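PTS system, IIA component (Streptococcus pneumoniae serotype 4, PDB 5T3U) probably passes phosphoryl groups along a sugar-uptake phosphotransferase system, as the mannose-family IIA component associated with a fucose utilization operon. Local coordinates at residues 21-26 against 100-105; 11-16 against 105-110; 37-42 against 109-114; 70-75 against 118-123; 85-90 against 96-101. All coordinates share one frame; numbering follows the deposited sequence.

How the interactions relate
Interactions 1, 2 and 3 follow helix 104-112 from its first turn to the turn after its end, setting it against helix 19-31, strand 7-16 and strand 39-44; centres of 1 and 2 lie about 5 Å apart, those of 2 and 3 about 7 Å. Interaction 4 adds the start of helix 120-129 on the same face of the parallel sheet. Interaction 5 covers the other face with helix 81-90, its centre about 16 Å from that of interaction 1. Strand pairing joins interactions 2, 3, 4 and 5: probable hydrogen bonds of 2.7 Å run from A14 N to L74 O (2 and 4) and from V73 N to D97 O (4 and 5).

Interaction 1 of 5, residues 21-26 against 100-105; sequences SGALMT and TGFNIP
A23 is the small residue on which two larger side chains of 100-105 converge, F102 and I104. The methyl CB of A23 meets the F102 ring at its edge, in the ring plane, 3.6 Å from CE2, and stands 4.2 Å from CD1 of I104. That same CD1 also lies against the helix backbone, 3.4 Å from the carbonyl oxygen of A23, an approach that a short alanine side chain permits. One turn on, T26 turns its methyl to the isoleucine: CG2 is anti to the backbone N (chi1 -66° for OG1) and sits 3.7 Å from I104 CD1, the two side chains lying nearly perpendicular.

The polar groups look elsewhere. Threonine suits position 26 because it divides its two branches, the methyl serving this chain while OG1 hydrogen-bonds to H16 O of the second subunit. Asparagine suits position 103 as the N-cap of helix 104-112: its OD1 takes the L106 N-H, and its ND2 bonds to A127 O and to G101 O of the second subunit.

The contact thus seats the start of helix 104-112 and the loop leading into it against helix 19-31, close to the dimer interface. L107 continues the packing on A23, F19 meets the F102 ring, and on another side of helix 19-31 L24 rests on V39 and T41 of strand 39-44.

Interaction 2 of 5, residues 11-16 against 105-110; sequences ILVASH and PLLVEL
Strand 11-16, which touches through I11 and V13, runs nearly antiparallel to helix 105-110, at 161° between their directions, and the axes approach to 10.6 Å. That spacing is bridged wholly by branched aliphatic side chains. As residues alternate along the strand, I11 and V13 face the helix, while L12 between them turns to the other face of the sheet and packs on helix 50-65.

I11 uses both of its branches. The longer one carries I11 CD1 to the helix backbone, 3.6 Å from L110 C and 3.7 Å from L110 CB; the shorter methyl CG2 stands 4.0 Å from L107 CD1. L107 has its CG anti to the backbone N (chi1 -180°), which swings CD1 in between the two strand residues, and there it also meets V13 CG2 at 3.9 Å, the two side chains set roughly square to each other.

Isoleucine and valine suit the strand because beta-branching favours extended backbone; leucine is readily accommodated in helices, and its branch at CG carries methyls out to the sheet. With all four touching residues buried, cohesion comes from non-directional van der Waals contact and exclusion of water, while the strand's backbone polar groups bond to neighbouring strands.

Interaction 3 of 5, residues 37-42 against 109-114; sequences DRVRTL and ELISSY
R38 lays its guanidinium flat on one face of the Y114 ring; CB and the guanidinium do the touching, and the bent middle of the chain links them. CB stands 3.8 Å from CE2 of the tyrosine. The chain then bends at both chi2 (-59°) and chi3 (-54°), which folds the guanidinium back over the ring instead of letting it extend away. CZ comes to rest 4.0 Å above the ring centre, a cation-pi contact, and the two planes are 30° apart, stacked though not parallel. NH1 stands 3.8 Å from CE1 and forms a salt bridge with D115, the residue after Y114. NH2 meets Y114 O at the edge of the guanidinium, 2.9 Å away, in a weak, bent hydrogen bond, and also bonds to R9 O. An arginine suits this place, since one flat cation can stack on a ring while its nitrogens serve a carboxylate and two carbonyls.

The ring has other neighbours too. I111 O lies over the rim of the opposite face, and V39 CG2 meets its edge in plane, 3.7 Å from CE2.

The contact fastens the turn after helix 104-112 to the start of strand 39-44, an outermost strand of this chain's sheet. R38 is paired by backbone bonding to I11 of strand 7-16, while V39 and I111 both adjoin T34, with helix 19-31 beside them through L24 and V31.

Interaction 4 of 5, residues 70-75 against 118-123; sequences EVIVLT and INLEEI
I72 meets L120 and I118 where a helix begins over the parallel sheet of this alpha/beta fold, in which helices pack on both faces of the strands. The apolar contact is small, 98 Å² in all, and turns on a single methyl. I72 CD1 lies 4.0 Å from CD1 of L120 and 4.3 Å from CD1 of I118, and thus lies near two methyls, one in the first helical residue and one in the loop before it. The I72 and L120 side chains run alongside each other, pointing opposite ways. L120 has its CG anti to the backbone N (chi1 -174°), which extends the branch toward the strand. Long aliphatic side chains suit the place: the CA atoms of I72 and L120 are 9.8 Å apart, and the two side chains together fill the span, ending in methyls that meet across it.

L110 of helix 104-112 packs on I72, L120 also touches D97 of strand 96-100, and N133 of the second subunit packs on L120.

Polar contact occurs within the helix start. N119 is the N-cap of helix 120-129, a position asparagine fills well because its short side chain can turn back to a backbone N-H of the first turn. Its OD1 accepts from E122 N at 3.2 Å, 159° at the hydrogen, with the donor well above the plane of the side-chain amide.

Interaction 5 of 5, residues 85-90 against 96-101; sequences VALSRF and VDIVTG
Helix 85-90, touching through A86, L87 and F90, lies nearly antiparallel to strand 96-100, at 161°, with axes 9.3 Å apart at closest approach: the chain turns back after the helix, so the second strand of the beta-alpha-beta unit 68-75, 81-90, 96-100 runs against it.

I98 points its longer branch at the helix. Its CG1 is anti to the carbonyl carbon (chi1 -52°), and I98 CD1 lands 3.7 Å from A86 CB and 3.6 Å from A86 C, with L87 CB further off at 4.3 Å. Alanine suits this position: its lone methyl lets the isoleucine tip come up to the helix backbone, and the CA atoms of A86 and I98 are 7.3 Å apart. A turn later F90 and V96 cross obliquely. F90 CB lies 4.0 Å from V96 CG1, and V96 CG2 approaches F90 CD1 at 4.2 Å, though the ring leads away from the strand, with R89 CG toward the rim of one face.

Around the pair, helix 50-65 flanks the same face, F57 meeting A86 and V61 and D62 meeting F90, while strand 68-75 lies alongside and packs V73 on V96. Beyond the strand the sheet runs on into the second subunit through an antiparallel ladder at V99 and T100, and V134 of that subunit packs on I98.

Interaction 1 of 5, residues 21-26 against 100-105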
# COMPACT_ATOMS: atom_id res chain seq x y z
N SER A 21 0.72 -6.46 7.16
CA SER A 21 0.29 -6.17 8.53
C SER A 21 0.20 -4.64 8.78
O SER A 21 -0.70 -4.16 9.48
CB SER A 21 1.20 -6.85 9.57
OG SER A 21 2.54 -6.49 9.33
N GLY A 22 1.13 -3.90 8.22
CA GLY A 22 1.10 -2.44 8.36
C GLY A 22 -0.12 -1.83 7.69
O GLY A 22 -0.72 -0.91 8.24
N ALA A 23 -0.48 -2.34 6.52
CA ALA A 23 -1.73 -1.92 5.87
C ALA A 23 -2.98 -2.20 6.72
O ALA A 23 -3.85 -1.34 6.84
CB ALA A 23 -1.88 -2.53 4.48
N LEU A 24 -3.05 -3.36 7.36
CA LEU A 24 -4.22 -3.64 8.19
C LEU A 24 -4.30 -2.72 9.38
O LEU A 24 -5.35 -2.21 9.67
CB LEU A 24 -4.26 -5.09 8.70
CG LEU A 24 -5.52 -5.45 9.52
CD1 LEU A 24 -6.89 -5.14 8.79
CD2 LEU A 24 -5.47 -6.94 9.93
N MET A 25 -3.18 -2.56 10.09
CA MET A 25 -3.06 -1.67 11.25
C MET A 25 -3.59 -0.28 10.89
O MET A 25 -4.46 0.26 11.57
CB MET A 25 -1.58 -1.58 11.67
CG MET A 25 -1.32 -0.77 12.89
SD MET A 25 -1.21 1.03 12.59
CE MET A 25 -0.71 1.48 14.27
N THR A 26 -3.12 0.25 9.76
CA THR A 26 -3.55 1.57 9.29
C THR A 26 -5.03 1.57 8.92
O THR A 26 -5.75 2.50 9.27
CB THR A 26 -2.71 1.99 8.10
OG1 THR A 26 -1.37 2.20 8.56
CG2 THR A 26 -3.23 3.28 7.46
N THR A 100 -4.19 -7.66 -6.94
CA THR A 100 -2.82 -7.34 -6.61
C THR A 100 -2.56 -5.81 -6.63
O THR A 100 -3.42 -5.05 -7.04
CB THR A 100 -1.78 -8.11 -7.48
OG1 THR A 100 -0.49 -7.93 -6.90
CG2 THR A 100 -1.73 -7.58 -8.88
N GLY A 101 -1.38 -5.39 -6.17
CA GLY A 101 -1.05 -3.95 -6.19
C GLY A 101 -1.93 -3.09 -5.28
O GLY A 101 -2.09 -1.88 -5.54
N PHE A 102 -2.47 -3.68 -4.21
CA PHE A 102 -3.43 -2.98 -3.35
C PHE A 102 -2.86 -1.74 -2.65
O PHE A 102 -1.65 -1.65 -2.38
CB PHE A 102 -4.04 -3.94 -2.29
CG PHE A 102 -3.15 -4.24 -1.10
CD1 PHE A 102 -2.30 -5.34 -1.11
CD2 PHE A 102 -3.20 -3.45 0.04
CE1 PHE A 102 -1.47 -5.64 0.01
CE2 PHE A 102 -2.39 -3.72 1.14
CZ PHE A 102 -1.52 -4.83 1.13
N ASN A 103 -3.77 -0.84 -2.30
CA ASN A 103 -3.43 0.36 -1.55
C ASN A 103 -4.38 0.49 -0.35
O ASN A 103 -5.23 -0.36 -0.13
CB ASN A 103 -3.44 1.61 -2.47
CG ASN A 103 -4.76 1.81 -3.17
OD1 ASN A 103 -5.74 1.10 -2.88
ND2 ASN A 103 -4.82 2.78 -4.10
N ILE A 104 -4.20 1.52 0.47
CA ILE A 104 -5.05 1.67 1.66
C ILE A 104 -6.52 1.88 1.25
O ILE A 104 -7.40 1.24 1.80
CB ILE A 104 -4.49 2.75 2.63
CG1 ILE A 104 -3.42 2.12 3.50
CG2 ILE A 104 -5.60 3.45 3.51
CD1 ILE A 104 -3.92 1.09 4.51
N PRO A 105 -6.79 2.71 0.23
CA PRO A 105 -8.21 2.87 -0.18
C PRO A 105 -8.95 1.57 -0.54
O PRO A 105 -10.12 1.43 -0.14
CB PRO A 105 -8.11 3.78 -1.41
CG PRO A 105 -6.89 4.65 -1.10
CD PRO A 105 -5.91 3.67 -0.50

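Interaction 2 of 5, residues 11-16 against 105-110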
# COMPACT_ATOMS: atom_id res chain seq x y z
N ILE A 11 -11.08 -11.42 4.21
CA ILE A 11 -10.03 -10.74 3.47
C ILE A 11 -8.71 -11.25 3.95
O ILE A 11 -8.44 -11.23 5.14
CB ILE A 11 -10.09 -9.17 3.65
CG1 ILE A 11 -11.43 -8.59 3.17
CG2 ILE A 11 -8.90 -8.45 2.91
CD1 ILE A 11 -11.61 -7.14 3.61
N LEU A 12 -7.88 -11.72 3.04
CA LEU A 12 -6.51 -12.00 3.41
C LEU A 12 -5.59 -10.99 2.74
O LEU A 12 -5.65 -10.81 1.52
CB LEU A 12 -6.11 -13.42 2.98
CG LEU A 12 -4.65 -13.82 3.19
CD1 LEU A 12 -4.23 -13.85 4.68
CD2 LEU A 12 -4.41 -15.16 2.54
N VAL A 13 -4.74 -10.33 3.52
CA VAL A 13 -3.82 -9.34 2.96
C VAL A 13 -2.46 -9.99 3.04
O VAL A 13 -2.00 -10.30 4.16
CB VAL A 13 -3.76 -8.04 3.79
CG1 VAL A 13 -3.05 -6.96 3.04
CG2 VAL A 13 -5.14 -7.57 4.20
N ALA A 14 -1.82 -10.18 1.90
CA ALA A 14 -0.54 -10.91 1.89
C ALA A 14 0.55 -10.16 1.14
O ALA A 14 0.29 -9.57 0.12
CB ALA A 14 -0.73 -12.29 1.28
N SER A 15 1.79 -10.21 1.63
CA SER A 15 2.88 -9.53 0.94
C SER A 15 4.22 -10.14 1.32
O SER A 15 4.33 -10.84 2.33
CB SER A 15 2.89 -8.05 1.35
OG SER A 15 3.24 -7.95 2.72
N HIS A 16 5.26 -9.85 0.55
CA HIS A 16 6.62 -9.93 1.13
C HIS A 16 6.71 -8.89 2.27
O HIS A 16 6.09 -7.83 2.19
CB HIS A 16 7.66 -9.57 0.09
CG HIS A 16 7.74 -10.54 -1.05
ND1 HIS A 16 6.92 -10.46 -2.15
CD2 HIS A 16 8.59 -11.56 -1.29
CE1 HIS A 16 7.25 -11.40 -3.02
NE2 HIS A 16 8.24 -12.10 -2.50
N PRO A 105 -6.79 2.71 0.23
CA PRO A 105 -8.21 2.87 -0.18
C PRO A 105 -8.95 1.57 -0.54
O PRO A 105 -10.12 1.43 -0.14
CB PRO A 105 -8.11 3.78 -1.41
CG PRO A 105 -6.89 4.65 -1.10
CD PRO A 105 -5.91 3.67 -0.50
N LEU A 106 -8.31 0.66 -1.27
CA LEU A 106 -8.89 -0.67 -1.53
C LEU A 106 -9.18 -1.43 -0.23
O LEU A 106 -10.30 -1.93 -0.02
CB LEU A 106 -7.98 -1.51 -2.44
CG LEU A 106 -8.55 -2.88 -2.91
CD1 LEU A 106 -9.91 -2.79 -3.60
CD2 LEU A 106 -7.56 -3.55 -3.86
N LEU A 107 -8.16 -1.54 0.64
CA LEU A 107 -8.31 -2.32 1.87
C LEU A 107 -9.43 -1.75 2.74
O LEU A 107 -10.32 -2.48 3.16
CB LEU A 107 -6.97 -2.44 2.65
CG LEU A 107 -7.07 -3.27 3.96
CD1 LEU A 107 -7.71 -4.68 3.75
CD2 LEU A 107 -5.69 -3.38 4.67
N VAL A 108 -9.40 -0.44 2.99
CA VAL A 108 -10.47 0.23 3.73
C VAL A 108 -11.87 -0.04 3.17
O VAL A 108 -12.78 -0.35 3.92
CB VAL A 108 -10.23 1.77 3.80
CG1 VAL A 108 -11.50 2.48 4.34
CG2 VAL A 108 -9.03 2.05 4.68
N GLU A 109 -12.03 0.11 1.85
CA GLU A 109 -13.34 -0.09 1.24
C GLU A 109 -13.82 -1.55 1.36
O GLU A 109 -15.00 -1.80 1.59
CB GLU A 109 -13.27 0.29 -0.26
CG GLU A 109 -14.54 -0.06 -1.05
CD GLU A 109 -15.83 0.50 -0.43
OE1 GLU A 109 -15.80 1.61 0.16
OE2 GLU A 109 -16.88 -0.17 -0.54
N LEU A 110 -12.91 -2.50 1.13
CA LEU A 110 -13.27 -3.92 1.26
C LEU A 110 -13.64 -4.25 2.70
O LEU A 110 -14.61 -5.00 2.94
CB LEU A 110 -12.15 -4.82 0.75
CG LEU A 110 -12.02 -4.81 -0.79
CD1 LEU A 110 -10.80 -5.59 -1.30
CD2 LEU A 110 -13.35 -5.28 -1.47

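Interaction 3 of 5, residues 37-42 against 109-114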
# COMPACT_ATOMS: atom_id res chain seq x y z
N ASP A 37 -11.60 -14.17 12.21
CA ASP A 37 -12.54 -14.90 11.38
C ASP A 37 -12.98 -14.08 10.16
O ASP A 37 -13.74 -14.59 9.34
CB ASP A 37 -13.77 -15.33 12.19
CG ASP A 37 -14.47 -14.16 12.84
OD1 ASP A 37 -13.79 -13.15 13.12
OD2 ASP A 37 -15.70 -14.23 13.10
N ARG A 38 -12.57 -12.80 10.07
CA ARG A 38 -12.96 -11.95 8.91
C ARG A 38 -11.76 -11.44 8.11
O ARG A 38 -11.84 -11.28 6.90
CB ARG A 38 -13.79 -10.73 9.34
CG ARG A 38 -14.98 -11.01 10.18
CD ARG A 38 -15.98 -11.95 9.50
NE ARG A 38 -16.41 -11.52 8.16
CZ ARG A 38 -17.39 -10.65 7.92
NH1 ARG A 38 -18.04 -10.06 8.91
NH2 ARG A 38 -17.72 -10.35 6.66
N VAL A 39 -10.67 -11.12 8.80
CA VAL A 39 -9.50 -10.51 8.17
C VAL A 39 -8.23 -11.05 8.75
O VAL A 39 -8.09 -11.20 9.99
CB VAL A 39 -9.48 -8.94 8.33
CG1 VAL A 39 -8.28 -8.33 7.59
CG2 VAL A 39 -10.79 -8.33 7.82
N ARG A 40 -7.30 -11.38 7.86
CA ARG A 40 -5.98 -11.88 8.26
C ARG A 40 -4.88 -11.28 7.41
O ARG A 40 -5.12 -10.84 6.29
CB ARG A 40 -5.94 -13.42 8.13
CG ARG A 40 -6.78 -14.11 9.21
CD ARG A 40 -6.61 -15.63 9.13
NE ARG A 40 -7.72 -16.28 9.83
CZ ARG A 40 -7.76 -17.58 10.12
NH1 ARG A 40 -6.75 -18.37 9.80
NH2 ARG A 40 -8.82 -18.06 10.77
N THR A 41 -3.66 -11.29 7.94
CA THR A 41 -2.52 -10.92 7.12
C THR A 41 -1.47 -12.02 7.09
O THR A 41 -1.39 -12.84 8.01
CB THR A 41 -1.86 -9.61 7.61
OG1 THR A 41 -1.21 -9.84 8.87
CG2 THR A 41 -2.91 -8.53 7.76
N LEU A 42 -0.63 -12.00 6.07
CA LEU A 42 0.52 -12.91 6.03
C LEU A 42 1.68 -12.21 5.34
O LEU A 42 1.51 -11.69 4.25
CB LEU A 42 0.14 -14.18 5.27
CG LEU A 42 1.11 -15.37 5.32
CD1 LEU A 42 1.30 -15.83 6.79
CD2 LEU A 42 0.52 -16.53 4.45
N GLU A 109 -12.03 0.11 1.85
CA GLU A 109 -13.34 -0.09 1.24
C GLU A 109 -13.82 -1.55 1.36
O GLU A 109 -15.00 -1.80 1.59
CB GLU A 109 -13.27 0.29 -0.26
CG GLU A 109 -14.54 -0.06 -1.05
CD GLU A 109 -15.83 0.50 -0.43
OE1 GLU A 109 -15.80 1.61 0.16
OE2 GLU A 109 -16.88 -0.17 -0.54
N LEU A 110 -12.91 -2.50 1.13
CA LEU A 110 -13.27 -3.92 1.26
C LEU A 110 -13.64 -4.25 2.70
O LEU A 110 -14.61 -5.00 2.94
CB LEU A 110 -12.15 -4.82 0.75
CG LEU A 110 -12.02 -4.81 -0.79
CD1 LEU A 110 -10.80 -5.59 -1.30
CD2 LEU A 110 -13.35 -5.28 -1.47
N ILE A 111 -12.94 -3.69 3.68
CA ILE A 111 -13.36 -3.96 5.08
C ILE A 111 -14.75 -3.35 5.37
O ILE A 111 -15.64 -4.03 5.90
CB ILE A 111 -12.33 -3.54 6.13
CG1 ILE A 111 -11.05 -4.36 6.00
CG2 ILE A 111 -12.90 -3.74 7.58
CD1 ILE A 111 -9.83 -3.78 6.83
N SER A 112 -14.95 -2.10 4.96
CA SER A 112 -16.21 -1.38 5.22
C SER A 112 -17.43 -2.06 4.61
O SER A 112 -18.55 -1.88 5.11
CB SER A 112 -16.14 0.06 4.71
OG SER A 112 -15.03 0.69 5.31
N SER A 113 -17.21 -2.81 3.53
CA SER A 113 -18.31 -3.40 2.76
C SER A 113 -18.39 -4.94 2.90
O SER A 113 -19.15 -5.59 2.17
CB SER A 113 -18.21 -2.98 1.30
OG SER A 113 -17.03 -3.51 0.69
N TYR A 114 -17.64 -5.51 3.85
CA TYR A 114 -17.58 -6.97 3.89
C TYR A 114 -18.83 -7.70 4.44
O TYR A 114 -18.89 -8.94 4.44
CB TYR A 114 -16.27 -7.49 4.50
CG TYR A 114 -15.97 -7.24 5.98
CD1 TYR A 114 -16.94 -6.81 6.89
CD2 TYR A 114 -14.68 -7.47 6.46
CE1 TYR A 114 -16.63 -6.63 8.24
CE2 TYR A 114 -14.36 -7.28 7.77
CZ TYR A 114 -15.33 -6.86 8.66
OH TYR A 114 -14.96 -6.68 9.98

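Interaction 4 of 5, residues 70-75 against 118-123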
# COMPACT_ATOMS: atom_id res chain seq x y z
N GLU A 70 -17.09 -16.04 0.62
CA GLU A 70 -16.01 -15.75 -0.31
C GLU A 70 -14.81 -15.18 0.42
O GLU A 70 -14.92 -14.72 1.58
CB GLU A 70 -16.46 -14.67 -1.26
CG GLU A 70 -17.64 -14.97 -2.12
CD GLU A 70 -18.08 -13.71 -2.82
OE1 GLU A 70 -17.47 -12.63 -2.60
OE2 GLU A 70 -19.05 -13.80 -3.60
N VAL A 71 -13.65 -15.19 -0.24
CA VAL A 71 -12.45 -14.51 0.27
C VAL A 71 -11.81 -13.66 -0.85
O VAL A 71 -11.68 -14.11 -1.99
CB VAL A 71 -11.46 -15.53 0.88
CG1 VAL A 71 -10.10 -14.87 1.24
CG2 VAL A 71 -12.06 -16.18 2.10
N ILE A 72 -11.45 -12.42 -0.53
CA ILE A 72 -10.59 -11.63 -1.39
C ILE A 72 -9.18 -11.67 -0.81
O ILE A 72 -8.95 -11.37 0.36
CB ILE A 72 -11.13 -10.17 -1.57
CG1 ILE A 72 -12.56 -10.23 -2.12
CG2 ILE A 72 -10.23 -9.33 -2.58
CD1 ILE A 72 -13.23 -8.88 -2.16
N VAL A 73 -8.24 -12.12 -1.63
CA VAL A 73 -6.84 -12.07 -1.33
C VAL A 73 -6.28 -10.79 -1.95
O VAL A 73 -6.42 -10.55 -3.17
CB VAL A 73 -6.09 -13.32 -1.92
CG1 VAL A 73 -4.61 -13.28 -1.59
CG2 VAL A 73 -6.71 -14.62 -1.40
N LEU A 74 -5.67 -9.96 -1.11
CA LEU A 74 -4.94 -8.77 -1.59
C LEU A 74 -3.46 -9.08 -1.53
O LEU A 74 -2.95 -9.52 -0.49
CB LEU A 74 -5.25 -7.56 -0.72
CG LEU A 74 -6.72 -7.13 -0.61
CD1 LEU A 74 -6.81 -5.85 0.25
CD2 LEU A 74 -7.39 -6.94 -1.98
N THR A 75 -2.78 -8.90 -2.66
CA THR A 75 -1.33 -9.12 -2.67
C THR A 75 -0.59 -7.84 -3.10
O THR A 75 -1.15 -6.96 -3.76
CB THR A 75 -0.93 -10.27 -3.60
OG1 THR A 75 -1.25 -9.89 -4.94
CG2 THR A 75 -1.68 -11.61 -3.21
N ILE A 118 -21.41 -6.37 -2.95
CA ILE A 118 -20.50 -5.40 -3.58
C ILE A 118 -20.44 -5.56 -5.10
O ILE A 118 -20.78 -6.61 -5.64
CB ILE A 118 -19.06 -5.48 -3.01
CG1 ILE A 118 -18.44 -6.85 -3.30
CG2 ILE A 118 -19.07 -5.17 -1.53
CD1 ILE A 118 -16.92 -6.91 -3.10
N ASN A 119 -19.99 -4.50 -5.77
CA ASN A 119 -19.52 -4.59 -7.14
C ASN A 119 -17.98 -4.48 -7.11
O ASN A 119 -17.45 -3.38 -6.97
CB ASN A 119 -20.16 -3.47 -7.98
CG ASN A 119 -19.75 -3.49 -9.43
OD1 ASN A 119 -18.70 -4.01 -9.80
ND2 ASN A 119 -20.61 -2.94 -10.27
N LEU A 120 -17.30 -5.61 -7.22
CA LEU A 120 -15.85 -5.67 -7.08
C LEU A 120 -15.12 -4.90 -8.18
O LEU A 120 -14.07 -4.30 -7.93
CB LEU A 120 -15.34 -7.13 -7.01
CG LEU A 120 -13.83 -7.31 -6.72
CD1 LEU A 120 -13.39 -6.61 -5.43
CD2 LEU A 120 -13.38 -8.80 -6.69
N GLU A 121 -15.66 -4.93 -9.41
CA GLU A 121 -15.04 -4.21 -10.51
C GLU A 121 -15.00 -2.73 -10.19
O GLU A 121 -13.97 -2.07 -10.40
CB GLU A 121 -15.77 -4.47 -11.84
CG GLU A 121 -15.55 -5.91 -12.39
CD GLU A 121 -16.09 -7.00 -11.41
OE1 GLU A 121 -17.30 -6.93 -11.04
OE2 GLU A 121 -15.28 -7.90 -11.01
N GLU A 122 -16.11 -2.22 -9.64
CA GLU A 122 -16.25 -0.82 -9.32
C GLU A 122 -15.31 -0.44 -8.16
O GLU A 122 -14.69 0.62 -8.17
CB GLU A 122 -17.69 -0.59 -8.93
CG GLU A 122 -18.18 0.81 -8.97
CD GLU A 122 -19.70 0.84 -8.76
OE1 GLU A 122 -20.44 0.30 -9.62
OE2 GLU A 122 -20.13 1.36 -7.70
N ILE A 123 -15.22 -1.31 -7.17
CA ILE A 123 -14.31 -1.11 -6.03
C ILE A 123 -12.87 -1.04 -6.52
O ILE A 123 -12.14 -0.12 -6.16
CB ILE A 123 -14.49 -2.21 -4.95
CG1 ILE A 123 -15.84 -2.00 -4.25
CG2 ILE A 123 -13.30 -2.21 -3.96
CD1 ILE A 123 -16.12 -2.95 -3.11

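Interaction 5 of 5, residues 85-90 against 96-101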
# COMPACT_ATOMS: atom_id res chain seq x y z
N VAL A 85 1.69 -17.87 -5.41
CA VAL A 85 1.09 -18.90 -4.60
C VAL A 85 -0.45 -18.84 -4.64
O VAL A 85 -1.12 -19.86 -4.87
CB VAL A 85 1.66 -18.85 -3.15
CG1 VAL A 85 0.86 -19.69 -2.19
CG2 VAL A 85 3.12 -19.30 -3.13
N ALA A 86 -1.01 -17.64 -4.44
CA ALA A 86 -2.46 -17.47 -4.46
C ALA A 86 -3.07 -17.99 -5.77
O ALA A 86 -4.08 -18.73 -5.77
CB ALA A 86 -2.84 -16.02 -4.26
N LEU A 87 -2.49 -17.57 -6.89
CA LEU A 87 -3.02 -17.91 -8.19
C LEU A 87 -2.92 -19.43 -8.45
O LEU A 87 -3.87 -20.04 -8.95
CB LEU A 87 -2.31 -17.13 -9.30
CG LEU A 87 -2.90 -17.30 -10.71
CD1 LEU A 87 -4.30 -16.75 -10.84
CD2 LEU A 87 -2.00 -16.63 -11.76
N SER A 88 -1.79 -20.04 -8.10
CA SER A 88 -1.63 -21.46 -8.37
C SER A 88 -2.54 -22.28 -7.48
O SER A 88 -3.21 -23.19 -7.97
CB SER A 88 -0.17 -21.90 -8.29
OG SER A 88 0.42 -21.87 -9.58
N ARG A 89 -2.60 -21.93 -6.19
CA ARG A 89 -3.36 -22.71 -5.24
C ARG A 89 -4.88 -22.59 -5.44
O ARG A 89 -5.59 -23.59 -5.30
CB ARG A 89 -2.93 -22.39 -3.79
CG ARG A 89 -3.66 -23.18 -2.73
CD ARG A 89 -3.45 -24.70 -2.89
NE ARG A 89 -2.14 -25.11 -2.40
CZ ARG A 89 -1.74 -26.38 -2.28
NH1 ARG A 89 -2.54 -27.39 -2.65
NH2 ARG A 89 -0.54 -26.64 -1.79
N PHE A 90 -5.36 -21.41 -5.80
CA PHE A 90 -6.80 -21.16 -5.90
C PHE A 90 -7.29 -20.77 -7.29
O PHE A 90 -8.36 -20.17 -7.42
CB PHE A 90 -7.24 -20.14 -4.83
CG PHE A 90 -6.96 -20.62 -3.41
CD1 PHE A 90 -7.74 -21.63 -2.83
CD2 PHE A 90 -5.88 -20.13 -2.69
CE1 PHE A 90 -7.48 -22.10 -1.54
CE2 PHE A 90 -5.60 -20.59 -1.40
CZ PHE A 90 -6.41 -21.58 -0.83
N VAL A 96 -12.72 -17.51 -4.33
CA VAL A 96 -11.51 -16.78 -3.94
C VAL A 96 -11.12 -15.82 -5.04
O VAL A 96 -10.79 -16.24 -6.15
CB VAL A 96 -10.33 -17.72 -3.65
CG1 VAL A 96 -9.03 -16.91 -3.39
CG2 VAL A 96 -10.64 -18.62 -2.46
N ASP A 97 -11.16 -14.52 -4.72
CA ASP A 97 -10.66 -13.51 -5.64
C ASP A 97 -9.27 -13.05 -5.26
O ASP A 97 -8.90 -13.10 -4.09
CB ASP A 97 -11.62 -12.32 -5.71
CG ASP A 97 -12.86 -12.64 -6.50
OD1 ASP A 97 -12.70 -13.03 -7.68
OD2 ASP A 97 -13.97 -12.54 -5.94
N ILE A 98 -8.51 -12.61 -6.26
CA ILE A 98 -7.14 -12.13 -6.05
C ILE A 98 -6.96 -10.76 -6.69
O ILE A 98 -7.10 -10.62 -7.91
CB ILE A 98 -6.07 -13.11 -6.63
CG1 ILE A 98 -6.31 -14.55 -6.10
CG2 ILE A 98 -4.64 -12.58 -6.30
CD1 ILE A 98 -5.53 -15.62 -6.84
N VAL A 99 -6.69 -9.73 -5.88
CA VAL A 99 -6.45 -8.38 -6.40
C VAL A 99 -5.04 -7.98 -5.97
O VAL A 99 -4.72 -8.00 -4.78
CB VAL A 99 -7.51 -7.34 -5.92
CG1 VAL A 99 -7.24 -5.95 -6.51
CG2 VAL A 99 -8.91 -7.79 -6.33
N THR A 100 -4.19 -7.66 -6.94
CA THR A 100 -2.82 -7.34 -6.61
C THR A 100 -2.56 -5.81 -6.63
O THR A 100 -3.42 -5.05 -7.04
CB THR A 100 -1.78 -8.11 -7.48
OG1 THR A 100 -0.49 -7.93 -6.90
CG2 THR A 100 -1.73 -7.58 -8.88
N GLY A 101 -1.38 -5.39 -6.17
CA GLY A 101 -1.05 -3.95 -6.19
C GLY A 101 -1.93 -3.09 -5.28
O GLY A 101 -2.09 -1.88 -5.54